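Local coordinates for protein Non-reducing end alpha-L-arabinofuranosidase BoGH43B (Bacteroides ovatus, PDB 5JOZ) that removes terminal non-reducing alpha-L-arabinofuranosyl residues from xyloglucan branches, converting S units to X units during xyloglucan breakdown, at residues Ala387-Arg392 with Ala496-Phe501. Sequence-based numbering, arbitrary orientation.
Sequences AGLVVR and ADFDWF. With CA (calcium ion), chain C.
F498 and L389 bury the most surface where two antiparallel sheets of the C-terminal concanavalin A-like domain face each other, a worked example of how a beta-sandwich closes its core. F498 points from strand 496-505 toward 387-392, its CG anti to the carbonyl carbon (chi1 -66°), and the tip of the ring carries the contact: F498 CZ lies 3.7 Å from O of G388, where the chain turns a corner. L389 follows that corner with CD1 extended (chi2 -178°), and the other methyl, CD2, does the touching. L389 CD2 reaches CE2 of F501 at 3.7 Å, the two side chains crossing obliquely. More loosely, L389 CD2 lies 4.3 Å from CE2 of F498. Small residues close the other end, A387 CB meeting A496 CB at 3.5 Å. M483 of strand 480-486 touches both phenylalanines. D499, between them in sequence, instead grips the calcium ion through O and OD1, each at 2.4 Å, with D313, G341 and two waters completing the site. The strand thus divides its chemistry: the ion is held apart from an interface of methyls, rings and one backbone carbonyl, whose cohesion comes from dispersion and exclusion of water rather than directional bonds.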
# COMPACT_ATOMS: atom_id res chain seq x y z
N ALA A 387 -24.70 -5.86 -5.72
CA ALA A 387 -23.41 -6.52 -5.76
C ALA A 387 -22.78 -6.32 -7.13
O ALA A 387 -23.49 -6.21 -8.15
CB ALA A 387 -23.54 -8.01 -5.46
N GLY A 388 -21.46 -6.27 -7.17
CA GLY A 388 -20.74 -6.04 -8.40
C GLY A 388 -19.31 -5.64 -8.12
O GLY A 388 -18.69 -6.17 -7.21
N LEU A 389 -18.82 -4.69 -8.92
CA LEU A 389 -17.46 -4.17 -8.82
C LEU A 389 -17.45 -2.72 -8.39
O LEU A 389 -18.35 -1.96 -8.71
CB LEU A 389 -16.72 -4.30 -10.15
CG LEU A 389 -16.66 -5.70 -10.75
CD1 LEU A 389 -15.87 -5.68 -12.04
CD2 LEU A 389 -16.09 -6.72 -9.76
N VAL A 390 -16.40 -2.35 -7.65
CA VAL A 390 -16.25 -0.99 -7.15
C VAL A 390 -14.83 -0.47 -7.39
O VAL A 390 -13.85 -1.21 -7.20
CB VAL A 390 -16.60 -0.91 -5.64
CG1 VAL A 390 -16.31 0.49 -5.07
CG2 VAL A 390 -18.06 -1.28 -5.45
N VAL A 391 -14.75 0.78 -7.84
CA VAL A 391 -13.52 1.55 -7.87
C VAL A 391 -13.58 2.37 -6.60
O VAL A 391 -14.41 3.27 -6.48
CB VAL A 391 -13.45 2.46 -9.12
CG1 VAL A 391 -12.14 3.24 -9.16
CG2 VAL A 391 -13.61 1.64 -10.40
N ARG A 392 -12.73 2.03 -5.63
CA ARG A 392 -12.72 2.70 -4.34
C ARG A 392 -11.50 3.58 -4.25
O ARG A 392 -10.41 3.13 -4.55
CB ARG A 392 -12.67 1.68 -3.20
CG ARG A 392 -12.25 2.24 -1.83
CD ARG A 392 -12.27 1.09 -0.84
NE ARG A 392 -11.84 1.48 0.50
CZ ARG A 392 -12.61 2.09 1.40
NH1 ARG A 392 -13.89 2.40 1.14
NH2 ARG A 392 -12.09 2.40 2.59
N ALA A 496 -23.83 -13.26 -3.73
CA ALA A 496 -23.30 -12.92 -5.04
C ALA A 496 -22.10 -13.83 -5.30
O ALA A 496 -21.13 -13.79 -4.55
CB ALA A 496 -22.89 -11.46 -5.07
N ASP A 497 -22.18 -14.66 -6.34
CA ASP A 497 -21.16 -15.65 -6.64
C ASP A 497 -20.32 -15.19 -7.83
O ASP A 497 -20.84 -15.00 -8.92
CB ASP A 497 -21.81 -16.99 -6.98
CG ASP A 497 -22.45 -17.66 -5.77
OD1 ASP A 497 -22.22 -17.25 -4.61
OD2 ASP A 497 -23.20 -18.63 -5.96
N PHE A 498 -19.03 -15.00 -7.58
CA PHE A 498 -18.09 -14.57 -8.61
C PHE A 498 -17.33 -15.79 -9.08
O PHE A 498 -16.52 -16.34 -8.34
CB PHE A 498 -17.13 -13.52 -8.05
CG PHE A 498 -17.81 -12.24 -7.68
CD1 PHE A 498 -18.48 -12.11 -6.48
CD2 PHE A 498 -17.80 -11.17 -8.55
CE1 PHE A 498 -19.12 -10.94 -6.15
CE2 PHE A 498 -18.44 -9.98 -8.23
CZ PHE A 498 -19.09 -9.86 -7.03
N ASP A 499 -17.60 -16.21 -10.31
CA ASP A 499 -16.97 -17.39 -10.90
C ASP A 499 -15.49 -17.11 -11.19
O ASP A 499 -14.63 -17.95 -10.95
CB ASP A 499 -17.71 -17.77 -12.19
CG ASP A 499 -17.36 -19.17 -12.68
OD1 ASP A 499 -16.59 -19.89 -12.01
OD2 ASP A 499 -17.88 -19.54 -13.75
N TRP A 500 -15.20 -15.93 -11.72
CA TRP A 500 -13.82 -15.53 -11.94
C TRP A 500 -13.66 -14.02 -11.95
O TRP A 500 -14.66 -13.30 -11.92
CB TRP A 500 -13.28 -16.15 -13.24
CG TRP A 500 -14.15 -16.03 -14.46
CD1 TRP A 500 -14.93 -17.01 -15.01
CD2 TRP A 500 -14.31 -14.88 -15.30
NE1 TRP A 500 -15.57 -16.54 -16.13
CE2 TRP A 500 -15.19 -15.24 -16.34
CE3 TRP A 500 -13.77 -13.59 -15.30
CZ2 TRP A 500 -15.57 -14.35 -17.36
CZ3 TRP A 500 -14.15 -12.69 -16.30
CH2 TRP A 500 -15.05 -13.08 -17.31
N PHE A 501 -12.41 -13.58 -11.94
CA PHE A 501 -12.03 -12.17 -11.92
C PHE A 501 -10.73 -12.03 -12.72
O PHE A 501 -9.71 -12.60 -12.33
CB PHE A 501 -11.81 -11.69 -10.48
CG PHE A 501 -11.67 -10.20 -10.34
CD1 PHE A 501 -10.49 -9.55 -10.70
CD2 PHE A 501 -12.71 -9.44 -9.81
CE1 PHE A 501 -10.36 -8.17 -10.55
CE2 PHE A 501 -12.59 -8.06 -9.66
CZ PHE A 501 -11.41 -7.43 -10.04
CA CA C . -14.36 -20.30 -11.19
O HOH W 1 -13.50 -19.88 -13.39
O HOH W 2 -13.77 -22.64 -11.40